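Local coordinates for protein UDP-N-acetylglucosamine 2-epimerase (Listeria monocytogenes, PDB 3OT5) that probably interconverts UDP-N-acetylglucosamine and UDP-N-acetylmannosamine by inverting the sugar at C2, at residues Lys27-Gly35 and Pro54-Ala65. Residues are numbered along the deposited sequence; the frame is centred on the assembly and turned at random.
Sequences KIKVMSIFG and PETFESTVVITA
Ile28 O lies at the edge of the Phe57 ring, near its plane, while Thr56 CG2, from the same strand end as Phe57, sits 3.8 Å above the centre of one face. Ile28 and Phe57 lie side by side on the same side of the sheet, Ile28 CB 3.7 Å from Phe57 CD1, and Val30 CG2 comes at the ring obliquely. Both strands belong to a parallel Rossmann-like sheet: strand 28-34, helix 37-51 and strand 57-63 make up its first beta-alpha-beta unit, and Leu50 of that helix touches both Val30 and Phe57. Farther along this face, Phe34 has CG between its backbone N and carbonyl carbon (chi1 42°), which swings the ring across toward Val61, Phe34 CZ reaching Val61 CG1 at 3.3 Å, a tight approach.

Eight backbone hydrogen bonds join the strands, running in regular alternation from Ile28 N to Thr56 O as far as Thr64 N to Phe34 O. The two strand axes cross at -22°, the usual twist between parallel neighbours. Strand 117-121 bonds to the other edge of 28-34, making 28-34 an interior strand.

On the face of Lys29, Met31 and Ile33, Val62 CG2 packs against Met31 CG and SD. Lys29 is extended, CG anti to the backbone N (chi1 -177°), and its chain passes obliquely over Thr60, with Lys29 CE 3.1 Å from Thr60 OG1. Its NZ is held chiefly by a salt bridge to Glu113; the one to Glu58 OE2, at 3.9 Å, is long.

Back on the helix 37-51 side, a water ties the strands together through two serine hydroxyls, Ser32 OG at 2.7 Å and Ser59 OG at 2.6 Å. The same water donates to Val30 O, so that this carbonyl oxygen accepts two hydrogen bonds, one from the water and one from Thr60 N at 2.8 Å.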
ATOM      1  N   LYS A  27     -20.038  23.355  -4.371  1.00 63.38           N
ATOM      2  CA  LYS A  27     -19.314  22.257  -3.780  1.00 59.77           C
ATOM      3  C   LYS A  27     -17.824  22.420  -4.028  1.00 56.63           C
ATOM      4  O   LYS A  27     -17.392  23.245  -4.842  1.00 56.92           O
ATOM      5  CB  LYS A  27     -19.711  20.924  -4.433  1.00 59.18           C
ATOM      6  CG  LYS A  27     -21.189  20.602  -4.493  1.00 63.94           C
ATOM      7  CD  LYS A  27     -21.840  20.526  -3.134  1.00 65.99           C
ATOM      8  CE  LYS A  27     -23.260  19.994  -3.269  1.00 67.95           C
ATOM      9  NZ  LYS A  27     -24.033  20.790  -4.240  1.00 69.88           N
ATOM     10  N   ILE A  28     -17.046  21.611  -3.319  1.00 51.65           N
ATOM     11  CA  ILE A  28     -15.617  21.554  -3.511  1.00 49.15           C
ATOM     12  C   ILE A  28     -15.461  20.438  -4.536  1.00 46.15           C
ATOM     13  O   ILE A  28     -15.751  19.277  -4.238  1.00 42.95           O
ATOM     14  CB  ILE A  28     -14.864  21.188  -2.226  1.00 48.47           C
ATOM     15  CG1 ILE A  28     -15.167  22.219  -1.132  1.00 49.42           C
ATOM     16  CG2 ILE A  28     -13.357  21.103  -2.500  1.00 45.72           C
ATOM     17  CD1 ILE A  28     -14.503  21.911   0.199  1.00 52.08           C
ATOM     18  N   LYS A  29     -15.069  20.785  -5.761  1.00 44.83           N
ATOM     19  CA  LYS A  29     -14.919  19.777  -6.793  1.00 43.57           C
ATOM     20  C   LYS A  29     -13.529  19.190  -6.717  1.00 41.82           C
ATOM     21  O   LYS A  29     -12.556  19.873  -6.973  1.00 42.01           O
ATOM     22  CB  LYS A  29     -15.209  20.346  -8.186  1.00 45.03           C
ATOM     23  CG  LYS A  29     -15.139  19.284  -9.286  1.00 44.14           C
ATOM     24  CD  LYS A  29     -15.676  19.811 -10.604  1.00 49.31           C
ATOM     25  CE  LYS A  29     -15.810  18.703 -11.630  1.00 49.01           C
ATOM     26  NZ  LYS A  29     -16.384  19.190 -12.906  1.00 52.21           N
ATOM     27  N   VAL A  30     -13.456  17.923  -6.333  1.00 42.31           N
ATOM     28  CA  VAL A  30     -12.191  17.208  -6.192  1.00 40.71           C
ATOM     29  C   VAL A  30     -12.019  16.196  -7.313  1.00 41.16           C
ATOM     30  O   VAL A  30     -12.872  15.335  -7.527  1.00 44.33           O
ATOM     31  CB  VAL A  30     -12.121  16.428  -4.897  1.00 40.01           C
ATOM     32  CG1 VAL A  30     -10.754  15.718  -4.784  1.00 37.70           C
ATOM     33  CG2 VAL A  30     -12.368  17.331  -3.698  1.00 36.60           C
ATOM     34  N   MET A  31     -10.908  16.312  -8.019  1.00 41.01           N
ATOM     35  CA  MET A  31     -10.575  15.426  -9.104  1.00 40.22           C
ATOM     36  C   MET A  31      -9.489  14.505  -8.606  1.00 39.88           C
ATOM     37  O   MET A  31      -8.403  14.954  -8.308  1.00 38.99           O
ATOM     38  CB  MET A  31     -10.074  16.222 -10.311  1.00 39.60           C
ATOM     39  CG  MET A  31      -9.655  15.358 -11.458  1.00 38.09           C
ATOM     40  SD  MET A  31      -9.128  16.298 -12.885  1.00 40.71           S
ATOM     41  CE  MET A  31     -10.656  17.133 -13.310  1.00 35.99           C
ATOM     42  N   SER A  32      -9.798  13.216  -8.515  1.00 41.19           N
ATOM     43  CA  SER A  32      -8.844  12.219  -8.049  1.00 41.49           C
ATOM     44  C   SER A  32      -8.309  11.469  -9.238  1.00 42.69           C
ATOM     45  O   SER A  32      -9.070  10.899 -10.026  1.00 43.07           O
ATOM     46  CB  SER A  32      -9.505  11.265  -7.063  1.00 40.92           C
ATOM     47  OG  SER A  32      -9.938  11.994  -5.925  1.00 42.77           O
ATOM     48  N   ILE A  33      -6.994  11.484  -9.378  1.00 43.76           N
ATOM     49  CA  ILE A  33      -6.362  10.832 -10.492  1.00 47.00           C
ATOM     50  C   ILE A  33      -5.614   9.588 -10.070  1.00 48.67           C
ATOM     51  O   ILE A  33      -4.814   9.622  -9.132  1.00 49.21           O
ATOM     52  CB  ILE A  33      -5.327  11.765 -11.146  1.00 47.80           C
ATOM     53  CG1 ILE A  33      -5.968  13.094 -11.532  1.00 48.91           C
ATOM     54  CG2 ILE A  33      -4.709  11.100 -12.369  1.00 50.95           C
ATOM     55  CD1 ILE A  33      -5.001  14.069 -12.133  1.00 53.16           C
ATOM     56  N   PHE A  34      -5.899   8.478 -10.732  1.00 50.57           N
ATOM     57  CA  PHE A  34      -5.139   7.255 -10.484  1.00 52.79           C
ATOM     58  C   PHE A  34      -4.877   6.501 -11.786  1.00 52.45           C
ATOM     59  O   PHE A  34      -5.724   6.443 -12.680  1.00 52.97           O
ATOM     60  CB  PHE A  34      -5.673   6.388  -9.324  1.00 54.46           C
ATOM     61  CG  PHE A  34      -7.165   6.253  -9.257  1.00 56.05           C
ATOM     62  CD1 PHE A  34      -7.811   5.217  -9.883  1.00 60.58           C
ATOM     63  CD2 PHE A  34      -7.906   7.129  -8.479  1.00 58.99           C
ATOM     64  CE1 PHE A  34      -9.174   5.075  -9.773  1.00 62.01           C
ATOM     65  CE2 PHE A  34      -9.258   7.000  -8.361  1.00 60.62           C
ATOM     66  CZ  PHE A  34      -9.901   5.968  -9.012  1.00 64.58           C
ATOM     67  N   GLY A  35      -3.667   5.970 -11.887  1.00 52.13           N
ATOM     68  CA  GLY A  35      -3.228   5.279 -13.087  1.00 54.28           C
ATOM     69  C   GLY A  35      -2.738   3.858 -12.972  1.00 55.17           C
ATOM     70  O   GLY A  35      -2.313   3.301 -13.969  1.00 59.58           O
ATOM     71  N   PRO A  54     -21.631  14.245  -0.155  1.00 48.69           N
ATOM     72  CA  PRO A  54     -21.985  14.929  -1.393  1.00 48.94           C
ATOM     73  C   PRO A  54     -22.520  16.344  -1.196  1.00 49.54           C
ATOM     74  O   PRO A  54     -22.589  17.083  -2.164  1.00 49.17           O
ATOM     75  CB  PRO A  54     -23.072  14.031  -1.980  1.00 50.98           C
ATOM     76  CG  PRO A  54     -23.705  13.409  -0.783  1.00 52.83           C
ATOM     77  CD  PRO A  54     -22.561  13.142   0.136  1.00 51.14           C
ATOM     78  N   GLU A  55     -22.924  16.712   0.027  1.00 50.19           N
ATOM     79  CA  GLU A  55     -23.404  18.071   0.262  1.00 51.46           C
ATOM     80  C   GLU A  55     -22.233  19.056   0.213  1.00 49.82           C
ATOM     81  O   GLU A  55     -22.440  20.261   0.055  1.00 51.43           O
ATOM     82  CB  GLU A  55     -24.171  18.247   1.591  1.00 53.47           C
ATOM     83  CG  GLU A  55     -23.418  18.020   2.925  1.00 54.16           C
ATOM     84  CD  GLU A  55     -23.271  16.547   3.325  1.00 55.33           C
ATOM     85  OE1 GLU A  55     -23.331  15.660   2.444  1.00 52.74           O
ATOM     86  OE2 GLU A  55     -23.102  16.283   4.543  1.00 54.29           O
ATOM     87  N   THR A  56     -21.018  18.532   0.350  1.00 46.56           N
ATOM     88  CA  THR A  56     -19.814  19.343   0.349  1.00 45.83           C
ATOM     89  C   THR A  56     -18.953  19.134  -0.881  1.00 43.88           C
ATOM     90  O   THR A  56     -18.452  20.086  -1.445  1.00 42.65           O
ATOM     91  CB  THR A  56     -18.897  18.962   1.534  1.00 45.39           C
ATOM     92  OG1 THR A  56     -19.608  19.066   2.770  1.00 46.71           O
ATOM     93  CG2 THR A  56     -17.660  19.846   1.566  1.00 42.96           C
ATOM     94  N   PHE A  57     -18.785  17.875  -1.281  1.00 43.26           N
ATOM     95  CA  PHE A  57     -17.918  17.537  -2.395  1.00 42.57           C
ATOM     96  C   PHE A  57     -18.563  17.012  -3.658  1.00 43.03           C
ATOM     97  O   PHE A  57     -19.596  16.369  -3.643  1.00 44.05           O
ATOM     98  CB  PHE A  57     -16.930  16.454  -1.965  1.00 40.90           C
ATOM     99  CG  PHE A  57     -16.062  16.832  -0.797  1.00 43.09           C
ATOM    100  CD1 PHE A  57     -14.975  17.665  -0.969  1.00 39.29           C
ATOM    101  CD2 PHE A  57     -16.297  16.291   0.464  1.00 43.40           C
ATOM    102  CE1 PHE A  57     -14.166  17.992   0.096  1.00 40.90           C
ATOM    103  CE2 PHE A  57     -15.488  16.619   1.539  1.00 43.08           C
ATOM    104  CZ  PHE A  57     -14.422  17.459   1.356  1.00 43.96           C
ATOM    105  N   GLU A  58     -17.880  17.287  -4.750  1.00 43.91           N
ATOM    106  CA  GLU A  58     -18.239  16.811  -6.064  1.00 46.07           C
ATOM    107  C   GLU A  58     -16.994  15.983  -6.420  1.00 44.22           C
ATOM    108  O   GLU A  58     -15.879  16.498  -6.410  1.00 43.15           O
ATOM    109  CB  GLU A  58     -18.466  17.978  -7.008  1.00 48.02           C
ATOM    110  CG  GLU A  58     -18.880  17.592  -8.430  1.00 55.23           C
ATOM    111  CD  GLU A  58     -19.341  18.791  -9.260  1.00 62.27           C
ATOM    112  OE1 GLU A  58     -19.662  19.856  -8.665  1.00 60.86           O
ATOM    113  OE2 GLU A  58     -19.412  18.657 -10.508  1.00 66.94           O
ATOM    114  N   SER A  59     -17.166  14.687  -6.644  1.00 44.41           N
ATOM    115  CA  SER A  59     -16.031  13.822  -6.953  1.00 43.83           C
ATOM    116  C   SER A  59     -15.896  13.494  -8.436  1.00 43.35           C
ATOM    117  O   SER A  59     -16.806  12.959  -9.023  1.00 43.93           O
ATOM    118  CB  SER A  59     -16.141  12.522  -6.161  1.00 43.37           C
ATOM    119  OG  SER A  59     -15.032  11.685  -6.414  1.00 43.55           O
ATOM    120  N   THR A  60     -14.753  13.835  -9.032  1.00 43.07           N
ATOM    121  CA  THR A  60     -14.499  13.511 -10.434  1.00 43.11           C
ATOM    122  C   THR A  60     -13.320  12.552 -10.444  1.00 41.47           C
ATOM    123  O   THR A  60     -12.223  12.896 -10.014  1.00 42.65           O
ATOM    124  CB  THR A  60     -14.167  14.737 -11.303  1.00 43.68           C
ATOM    125  OG1 THR A  60     -15.245  15.682 -11.253  1.00 49.03           O
ATOM    126  CG2 THR A  60     -13.948  14.320 -12.764  1.00 43.19           C
ATOM    127  N   VAL A  61     -13.550  11.338 -10.914  1.00 40.96           N
ATOM    128  CA  VAL A  61     -12.497  10.340 -10.976  1.00 39.54           C
ATOM    129  C   VAL A  61     -11.999  10.223 -12.395  1.00 41.31           C
ATOM    130  O   VAL A  61     -12.782   9.977 -13.325  1.00 41.86           O
ATOM    131  CB  VAL A  61     -12.985   8.991 -10.493  1.00 40.03           C
ATOM    132  CG1 VAL A  61     -11.952   7.916 -10.804  1.00 39.76           C
ATOM    133  CG2 VAL A  61     -13.321   9.061  -8.985  1.00 38.45           C
ATOM    134  N   VAL A  62     -10.688  10.397 -12.538  1.00 40.32           N
ATOM    135  CA  VAL A  62     -10.009  10.347 -13.812  1.00 42.22           C
ATOM    136  C   VAL A  62      -9.001   9.199 -13.817  1.00 43.85           C
ATOM    137  O   VAL A  62      -8.108   9.136 -12.963  1.00 41.36           O
ATOM    138  CB  VAL A  62      -9.236  11.668 -14.063  1.00 41.07           C
ATOM    139  CG1 VAL A  62      -8.571  11.638 -15.437  1.00 46.11           C
ATOM    140  CG2 VAL A  62     -10.170  12.875 -13.925  1.00 37.82           C
ATOM    141  N   ILE A  63      -9.153   8.295 -14.774  1.00 47.43           N
ATOM    142  CA  ILE A  63      -8.248   7.169 -14.911  1.00 49.94           C
ATOM    143  C   ILE A  63      -7.231   7.438 -16.012  1.00 51.76           C
ATOM    144  O   ILE A  63      -7.568   7.961 -17.083  1.00 53.51           O
ATOM    145  CB  ILE A  63      -9.002   5.877 -15.261  1.00 51.97           C
ATOM    146  CG1 ILE A  63     -10.083   5.584 -14.220  1.00 53.25           C
ATOM    147  CG2 ILE A  63      -8.039   4.709 -15.345  1.00 53.09           C
ATOM    148  CD1 ILE A  63     -10.836   4.289 -14.512  1.00 60.42           C
ATOM    149  N   THR A  64      -5.986   7.075 -15.730  1.00 53.66           N
ATOM    150  CA  THR A  64      -4.863   7.226 -16.651  1.00 56.77           C
ATOM    151  C   THR A  64      -3.985   5.987 -16.515  1.00 58.96           C
ATOM    152  O   THR A  64      -2.839   6.079 -16.071  1.00 59.76           O
ATOM    153  CB  THR A  64      -4.004   8.475 -16.323  1.00 55.86           C
ATOM    154  OG1 THR A  64      -3.587   8.419 -14.954  1.00 54.25           O
ATOM    155  CG2 THR A  64      -4.782   9.757 -16.553  1.00 55.15           C
ATOM    156  N   ALA A  65      -4.545   4.831 -16.872  1.00 61.63           N
ATOM    157  CA  ALA A  65      -3.849   3.542 -16.781  1.00 63.73           C
ATOM    158  C   ALA A  65      -3.082   3.200 -18.055  1.00 66.65           C
ATOM    159  O   ALA A  65      -3.680   2.882 -19.086  1.00 69.52           O
ATOM    160  CB  ALA A  65      -4.852   2.429 -16.448  1.00 64.61           C
TER
HETATM  161  O   HOH W   1     -12.517  12.452  -6.704  1.00 40.76           O